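Local coordinates for heat shock protein, putative (Plasmodium falciparum, PDB 1Y6Z) that is the middle-domain piece of a putative Hsp90-family chaperone, a protein that probably binds and hydrolyses ATP to help client proteins fold, at residues Y19-Y23 and I50-G55; V129-I133 and N168-I172. Residue numbers count along the deposited sequence, not the author numbering.

Interaction 1: residues Y19-Y23 and I50-G55; sequences YYSFY and ILYIPG
The ring of Tyr52 has one face covered by the CB of Tyr23, 3.8 Å from the ring centroid and 20° off the ring normal, a CH-pi contact. Residues 19-23 form a regular turn of helix 16-27 (Tyr23 N to Tyr19 O, 2.9 Å), and residues 50-53 are extended strand, leading through Pro54 into a loop. The short axes pass 10.5 Å apart and cross at -82°, nearly perpendicular, with CA atoms nearest at Tyr19-Ile50 (8.8 Å) and Tyr23-Tyr52 (7.7 Å). This is the usual spacing of a helix on a sheet, and here large aromatic side chains fill it. Tyr52, chi1 m, points toward the helix, Tyr23, chi1 t, points back, and their rings meet obliquely, centroids 5.0 Å apart and planes at 36°. Tyr23 reaches on until its OH is 3.4 Å from Pro54 CB. Phe22, also t, brings CD2 to 3.5 Å from Tyr52 OH, while Tyr19 CE2 meets Ile50 CD1 at 4.0 Å. This is helix-on-sheet packing of an alpha/beta layer in the Hsp90 middle domain. Tyr19 also stacks on Tyr36 and hydrogen-bonds His38, both on the adjacent strand 35-41. Tyr52 OH donates a weak hydrogen bond to Tyr19 O (2.7 Å), which already accepts from Tyr23 N; tyrosine therefore gives this buried interface both an apolar face and a polar tip that finds an acceptor.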
ATOM      1  N   TYR B  19     -21.299  11.677  -9.524  1.00 23.42           N
ATOM      2  CA  TYR B  19     -20.742  10.308  -9.658  1.00 22.33           C
ATOM      3  C   TYR B  19     -21.815   9.221  -9.406  1.00 22.65           C
ATOM      4  O   TYR B  19     -21.906   8.210 -10.137  1.00 22.22           O
ATOM      5  CB  TYR B  19     -19.576  10.169  -8.674  1.00 22.57           C
ATOM      6  CG  TYR B  19     -18.293  10.853  -9.134  1.00 23.42           C
ATOM      7  CD1 TYR B  19     -17.878  12.040  -8.563  1.00 26.38           C
ATOM      8  CD2 TYR B  19     -17.502  10.299 -10.164  1.00 23.38           C
ATOM      9  CE1 TYR B  19     -16.670  12.657  -8.969  1.00 23.53           C
ATOM     10  CE2 TYR B  19     -16.301  10.884 -10.550  1.00 25.60           C
ATOM     11  CZ  TYR B  19     -15.902  12.074  -9.959  1.00 27.21           C
ATOM     12  OH  TYR B  19     -14.692  12.664 -10.360  1.00 26.16           O
ATOM     13  N   TYR B  20     -22.580   9.411  -8.346  1.00 24.03           N
ATOM     14  CA  TYR B  20     -23.682   8.471  -8.021  1.00 27.19           C
ATOM     15  C   TYR B  20     -24.725   8.419  -9.131  1.00 27.02           C
ATOM     16  O   TYR B  20     -25.170   7.341  -9.495  1.00 27.05           O
ATOM     17  CB  TYR B  20     -24.352   8.885  -6.732  1.00 26.81           C
ATOM     18  CG  TYR B  20     -23.659   8.508  -5.455  1.00 30.51           C
ATOM     19  CD1 TYR B  20     -22.289   8.154  -5.406  1.00 22.79           C
ATOM     20  CD2 TYR B  20     -24.371   8.550  -4.248  1.00 29.12           C
ATOM     21  CE1 TYR B  20     -21.672   7.860  -4.190  1.00 25.70           C
ATOM     22  CE2 TYR B  20     -23.744   8.243  -3.050  1.00 33.51           C
ATOM     23  CZ  TYR B  20     -22.401   7.879  -3.039  1.00 28.52           C
ATOM     24  OH  TYR B  20     -21.774   7.545  -1.850  1.00 33.13           O
ATOM     25  N   SER B  21     -25.124   9.566  -9.700  1.00 28.42           N
ATOM     26  CA  SER B  21     -26.071   9.597 -10.841  1.00 28.05           C
ATOM     27  C   SER B  21     -25.534   8.950 -12.095  1.00 28.31           C
ATOM     28  O   SER B  21     -26.250   8.245 -12.779  1.00 27.66           O
ATOM     29  CB  SER B  21     -26.506  11.032 -11.189  1.00 28.41           C
ATOM     30  OG  SER B  21     -26.955  11.632  -9.992  1.00 34.85           O
ATOM     31  N   PHE B  22     -24.274   9.200 -12.407  1.00 26.59           N
ATOM     32  CA  PHE B  22     -23.615   8.472 -13.460  1.00 26.13           C
ATOM     33  C   PHE B  22     -23.592   6.968 -13.257  1.00 26.75           C
ATOM     34  O   PHE B  22     -23.867   6.236 -14.207  1.00 26.38           O
ATOM     35  CB  PHE B  22     -22.181   9.007 -13.724  1.00 27.31           C
ATOM     36  CG  PHE B  22     -21.463   8.247 -14.788  1.00 27.50           C
ATOM     37  CD1 PHE B  22     -21.729   8.495 -16.117  1.00 27.59           C
ATOM     38  CD2 PHE B  22     -20.547   7.245 -14.467  1.00 29.18           C
ATOM     39  CE1 PHE B  22     -21.101   7.780 -17.110  1.00 28.91           C
ATOM     40  CE2 PHE B  22     -19.906   6.519 -15.461  1.00 27.66           C
ATOM     41  CZ  PHE B  22     -20.190   6.780 -16.786  1.00 29.19           C
ATOM     42  N   TYR B  23     -23.308   6.505 -12.032  1.00 25.98           N
ATOM     43  CA  TYR B  23     -23.258   5.074 -11.736  1.00 25.86           C
ATOM     44  C   TYR B  23     -24.651   4.458 -11.983  1.00 27.17           C
ATOM     45  O   TYR B  23     -24.776   3.447 -12.631  1.00 25.95           O
ATOM     46  CB  TYR B  23     -22.886   4.878 -10.276  1.00 26.10           C
ATOM     47  CG  TYR B  23     -23.110   3.473  -9.720  1.00 24.41           C
ATOM     48  CD1 TYR B  23     -22.298   2.409 -10.090  1.00 23.85           C
ATOM     49  CD2 TYR B  23     -24.141   3.232  -8.809  1.00 23.73           C
ATOM     50  CE1 TYR B  23     -22.524   1.135  -9.604  1.00 24.29           C
ATOM     51  CE2 TYR B  23     -24.385   1.993  -8.318  1.00 25.76           C
ATOM     52  CZ  TYR B  23     -23.562   0.936  -8.717  1.00 24.92           C
ATOM     53  OH  TYR B  23     -23.781  -0.280  -8.185  1.00 24.80           O
ATOM     54  N   ILE B  50     -13.204   5.280 -13.789  1.00 21.21           N
ATOM     55  CA  ILE B  50     -13.975   5.528 -12.553  1.00 22.41           C
ATOM     56  C   ILE B  50     -14.390   4.135 -12.134  1.00 21.02           C
ATOM     57  O   ILE B  50     -14.948   3.406 -12.965  1.00 21.23           O
ATOM     58  CB  ILE B  50     -15.253   6.405 -12.745  1.00 22.57           C
ATOM     59  CG1 ILE B  50     -14.959   7.698 -13.510  1.00 24.30           C
ATOM     60  CG2 ILE B  50     -15.888   6.672 -11.329  1.00 23.83           C
ATOM     61  CD1 ILE B  50     -16.189   8.573 -13.791  1.00 23.87           C
ATOM     62  N   LEU B  51     -14.137   3.761 -10.872  1.00 20.26           N
ATOM     63  CA  LEU B  51     -14.384   2.432 -10.415  1.00 19.05           C
ATOM     64  C   LEU B  51     -15.308   2.602  -9.203  1.00 15.89           C
ATOM     65  O   LEU B  51     -15.096   3.488  -8.441  1.00 17.40           O
ATOM     66  CB  LEU B  51     -13.067   1.829  -9.929  1.00 20.60           C
ATOM     67  CG  LEU B  51     -11.985   1.509 -11.007  1.00 18.67           C
ATOM     68  CD1 LEU B  51     -10.781   0.841 -10.186  1.00 20.94           C
ATOM     69  CD2 LEU B  51     -12.551   0.547 -11.997  1.00 20.74           C
ATOM     70  N   TYR B  52     -16.345   1.778  -9.099  1.00 16.81           N
ATOM     71  CA  TYR B  52     -17.358   1.850  -8.048  1.00 16.75           C
ATOM     72  C   TYR B  52     -17.423   0.485  -7.346  1.00 16.68           C
ATOM     73  O   TYR B  52     -17.385  -0.555  -7.978  1.00 16.45           O
ATOM     74  CB  TYR B  52     -18.723   2.060  -8.670  1.00 18.60           C
ATOM     75  CG  TYR B  52     -18.917   3.442  -9.314  1.00 19.06           C
ATOM     76  CD1 TYR B  52     -18.617   3.651 -10.652  1.00 15.82           C
ATOM     77  CD2 TYR B  52     -19.416   4.502  -8.553  1.00 18.53           C
ATOM     78  CE1 TYR B  52     -18.819   4.917 -11.272  1.00 19.17           C
ATOM     79  CE2 TYR B  52     -19.595   5.744  -9.134  1.00 18.83           C
ATOM     80  CZ  TYR B  52     -19.300   5.949 -10.491  1.00 20.07           C
ATOM     81  OH  TYR B  52     -19.558   7.197 -11.071  1.00 21.32           O
ATOM     82  N   ILE B  53     -17.609   0.518  -6.037  1.00 18.51           N
ATOM     83  CA  ILE B  53     -18.036  -0.608  -5.254  1.00 18.54           C
ATOM     84  C   ILE B  53     -19.530  -0.451  -5.130  1.00 19.27           C
ATOM     85  O   ILE B  53     -20.022   0.582  -4.609  1.00 20.06           O
ATOM     86  CB  ILE B  53     -17.387  -0.598  -3.874  1.00 18.85           C
ATOM     87  CG1 ILE B  53     -15.880  -0.798  -4.038  1.00 18.19           C
ATOM     88  CG2 ILE B  53     -17.983  -1.710  -2.958  1.00 18.88           C
ATOM     89  CD1 ILE B  53     -15.173  -0.773  -2.686  1.00 17.47           C
ATOM     90  N   PRO B  54     -20.275  -1.423  -5.645  1.00 20.88           N
ATOM     91  CA  PRO B  54     -21.738  -1.335  -5.614  1.00 21.98           C
ATOM     92  C   PRO B  54     -22.274  -1.306  -4.193  1.00 23.01           C
ATOM     93  O   PRO B  54     -21.606  -1.787  -3.291  1.00 23.79           O
ATOM     94  CB  PRO B  54     -22.179  -2.640  -6.355  1.00 20.54           C
ATOM     95  CG  PRO B  54     -21.046  -2.877  -7.290  1.00 22.82           C
ATOM     96  CD  PRO B  54     -19.844  -2.620  -6.383  1.00 19.27           C
ATOM     97  N   GLY B  55     -23.482  -0.771  -4.008  1.00 22.74           N
ATOM     98  CA  GLY B  55     -24.173  -0.828  -2.712  1.00 23.66           C
ATOM     99  C   GLY B  55     -24.697  -2.185  -2.255  1.00 24.95           C
ATOM    100  O   GLY B  55     -24.990  -2.368  -1.058  1.00 26.33           O
TER

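Interaction 2: residues V129-I133 and N168-I172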
ATOM      1  N   VAL B 129      -6.296  -2.891 -10.214  1.00 23.40           N
ATOM      2  CA  VAL B 129      -6.284  -3.703  -8.996  1.00 23.61           C
ATOM      3  C   VAL B 129      -5.714  -2.899  -7.840  1.00 23.89           C
ATOM      4  O   VAL B 129      -6.242  -2.900  -6.720  1.00 21.91           O
ATOM      5  CB  VAL B 129      -5.493  -5.010  -9.224  1.00 24.32           C
ATOM      6  CG1 VAL B 129      -5.366  -5.836  -7.932  1.00 23.56           C
ATOM      7  CG2 VAL B 129      -6.135  -5.777 -10.342  1.00 22.55           C
ATOM      8  N   LEU B 130      -4.609  -2.214  -8.087  1.00 24.43           N
ATOM      9  CA  LEU B 130      -4.072  -1.352  -7.078  1.00 24.34           C
ATOM     10  C   LEU B 130      -5.020  -0.206  -6.604  1.00 23.14           C
ATOM     11  O   LEU B 130      -5.091   0.035  -5.392  1.00 21.52           O
ATOM     12  CB  LEU B 130      -2.649  -0.908  -7.439  1.00 26.27           C
ATOM     13  CG  LEU B 130      -1.754  -2.182  -7.629  1.00 29.55           C
ATOM     14  CD1 LEU B 130      -0.267  -1.864  -7.980  1.00 33.15           C
ATOM     15  CD2 LEU B 130      -1.826  -3.289  -6.485  1.00 28.96           C
ATOM     16  N   LYS B 131      -5.746   0.457  -7.518  1.00 22.49           N
ATOM     17  CA  LYS B 131      -6.687   1.516  -7.125  1.00 22.27           C
ATOM     18  C   LYS B 131      -7.833   0.873  -6.330  1.00 21.35           C
ATOM     19  O   LYS B 131      -8.355   1.491  -5.402  1.00 21.21           O
ATOM     20  CB  LYS B 131      -7.257   2.278  -8.345  1.00 24.06           C
ATOM     21  CG  LYS B 131      -6.257   3.252  -8.950  1.00 24.16           C
ATOM     22  CD  LYS B 131      -6.152   4.492  -8.137  1.00 24.77           C
ATOM     23  CE  LYS B 131      -5.149   5.442  -8.798  1.00 33.38           C
ATOM     24  NZ  LYS B 131      -4.808   6.550  -7.890  1.00 27.70           N
ATOM     25  N   SER B 132      -8.213  -0.349  -6.713  1.00 20.65           N
ATOM     26  CA  SER B 132      -9.345  -1.051  -6.050  1.00 21.47           C
ATOM     27  C   SER B 132      -8.950  -1.414  -4.608  1.00 21.06           C
ATOM     28  O   SER B 132      -9.710  -1.213  -3.710  1.00 21.44           O
ATOM     29  CB  SER B 132      -9.687  -2.348  -6.812  1.00 20.35           C
ATOM     30  OG  SER B 132     -10.171  -2.028  -8.094  1.00 23.06           O
ATOM     31  N   ILE B 133      -7.737  -1.946  -4.407  1.00 21.04           N
ATOM     32  CA  ILE B 133      -7.264  -2.216  -3.042  1.00 22.40           C
ATOM     33  C   ILE B 133      -7.160  -0.955  -2.149  1.00 22.80           C
ATOM     34  O   ILE B 133      -7.621  -0.971  -1.012  1.00 22.69           O
ATOM     35  CB  ILE B 133      -5.947  -3.067  -3.062  1.00 22.28           C
ATOM     36  CG1 ILE B 133      -6.233  -4.410  -3.751  1.00 22.94           C
ATOM     37  CG2 ILE B 133      -5.369  -3.207  -1.618  1.00 26.03           C
ATOM     38  CD1 ILE B 133      -4.997  -5.342  -4.092  1.00 23.18           C
ATOM     39  N   ASN B 168      -1.171 -10.110  -4.772  1.00 27.99           N
ATOM     40  CA  ASN B 168      -1.769  -9.192  -3.800  1.00 27.21           C
ATOM     41  C   ASN B 168      -2.265  -9.821  -2.504  1.00 27.04           C
ATOM     42  O   ASN B 168      -2.886  -9.159  -1.708  1.00 24.80           O
ATOM     43  CB  ASN B 168      -2.888  -8.372  -4.469  1.00 28.03           C
ATOM     44  CG  ASN B 168      -2.350  -7.527  -5.613  1.00 27.24           C
ATOM     45  OD1 ASN B 168      -1.508  -6.671  -5.411  1.00 25.32           O
ATOM     46  ND2 ASN B 168      -2.827  -7.784  -6.806  1.00 26.52           N
ATOM     47  N   GLN B 169      -1.940 -11.100  -2.318  1.00 27.15           N
ATOM     48  CA  GLN B 169      -2.470 -11.924  -1.262  1.00 28.25           C
ATOM     49  C   GLN B 169      -2.360 -11.238   0.120  1.00 26.03           C
ATOM     50  O   GLN B 169      -3.334 -11.179   0.838  1.00 24.44           O
ATOM     51  CB  GLN B 169      -1.739 -13.291  -1.318  1.00 29.61           C
ATOM     52  CG  GLN B 169      -0.451 -13.312  -0.480  1.00 37.61           C
ATOM     53  CD  GLN B 169      -0.595 -14.108   0.813  1.00 43.59           C
ATOM     54  OE1 GLN B 169      -1.526 -14.917   0.949  1.00 47.73           O
ATOM     55  NE2 GLN B 169       0.341 -13.908   1.754  1.00 44.85           N
ATOM     56  N   GLU B 170      -1.211 -10.651   0.477  1.00 25.37           N
ATOM     57  CA  GLU B 170      -1.076 -10.096   1.849  1.00 26.62           C
ATOM     58  C   GLU B 170      -1.941  -8.880   2.092  1.00 26.11           C
ATOM     59  O   GLU B 170      -2.580  -8.736   3.158  1.00 23.97           O
ATOM     60  CB  GLU B 170       0.397  -9.729   2.148  1.00 29.41           C
ATOM     61  CG  GLU B 170       0.619  -9.143   3.571  1.00 29.68           C
ATOM     62  CD  GLU B 170       2.083  -8.749   3.860  1.00 31.94           C
ATOM     63  OE1 GLU B 170       2.970  -9.583   3.562  1.00 36.19           O
ATOM     64  OE2 GLU B 170       2.306  -7.632   4.407  1.00 36.68           O
ATOM     65  N   GLU B 171      -1.984  -7.984   1.098  1.00 23.87           N
ATOM     66  CA  GLU B 171      -2.818  -6.800   1.227  1.00 24.39           C
ATOM     67  C   GLU B 171      -4.306  -7.163   1.347  1.00 24.08           C
ATOM     68  O   GLU B 171      -5.056  -6.572   2.160  1.00 23.43           O
ATOM     69  CB  GLU B 171      -2.612  -5.883   0.024  1.00 25.90           C
ATOM     70  CG  GLU B 171      -1.388  -5.027   0.120  1.00 28.54           C
ATOM     71  CD  GLU B 171      -1.600  -3.774  -0.706  1.00 35.91           C
ATOM     72  OE1 GLU B 171      -1.471  -3.921  -1.940  1.00 34.33           O
ATOM     73  OE2 GLU B 171      -1.969  -2.694  -0.129  1.00 36.24           O
ATOM     74  N   ILE B 172      -4.714  -8.150   0.575  1.00 23.13           N
ATOM     75  CA  ILE B 172      -6.135  -8.552   0.622  1.00 22.75           C
ATOM     76  C   ILE B 172      -6.412  -9.207   1.978  1.00 22.82           C
ATOM     77  O   ILE B 172      -7.473  -8.996   2.553  1.00 21.19           O
ATOM     78  CB  ILE B 172      -6.509  -9.485  -0.520  1.00 23.72           C
ATOM     79  CG1 ILE B 172      -6.094  -8.890  -1.892  1.00 21.15           C
ATOM     80  CG2 ILE B 172      -8.048  -9.827  -0.456  1.00 25.74           C
ATOM     81  CD1 ILE B 172      -6.399  -9.844  -3.089  1.00 20.44           C
TER
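Two helices of the Hsp90 middle domain pack against each other here: the middle of the long helix 121-141 and the first turn of the short helix 169-173, which follows helix 145-164. Each segment carries its own i to i+4 backbone bond, Ile133 N to Val129 O at 2.9 Å and Ile172 N to Asn168 O at 3.1 Å, and no hydrogen bond passes between them. The CA atoms come closest at Ile133-Ile172, 7.4 Å, against 8.8 Å for Val129-Asn168.

Apolar packing centres on Ile133. Its branched side chain, with chi1 m and chi2 t, extends CD1 to 4.3 Å from Ile172 CG1 and to 3.7 Å from Asn168 CB. The CA-to-CB bond of Ile172 points sideways to residues 129-133, and its side chain also packs on Leu158 and Val162 of helix 145-164, so a bulky aliphatic residue suits a place where three helices meet.

The remaining contacts set polar groups against hydrocarbon. Asn168, at the N-cap position, makes no capping bond with its side chain; instead its amide reaches across to helix 121-141. Here a short polar residue can fit close to the neighbouring helix, and its backbone N is held by Asp165 OD1. Glu171, at the edge, lays its carboxylate against the CG2 methyl of Ile133 (OE2 to CG2, 3.7 Å). The amide of Asn168 packs on two aliphatic side chains without bonding to them, and ND2 has its hydrogen-bond partner elsewhere: ND2 lies 3.4 Å from Val129 CG1, and OD1 lies 3.6 Å from Leu130 CD2.

How the interactions relate
From the N terminus, helix 16-27 comes first; the chain then runs through strand 35-41 and returns along strand 47-53, where interaction 1 closes a loop with 26 residues between its segments. Only later does helix 121-141 begin, and interaction 2 closes a second loop, mostly helical, through helix 145-164. The two loops are in series, neither enclosing nor crossing the other. Their centres lie about 19 Å apart, yet they touch through Leu51, whose CD1 is 3.6 Å from Ser132 OG. Strand 47-53 thus carries helix 16-27 on one face and helix 121-141 on the other, and 121-141 in turn meets helix 169-173.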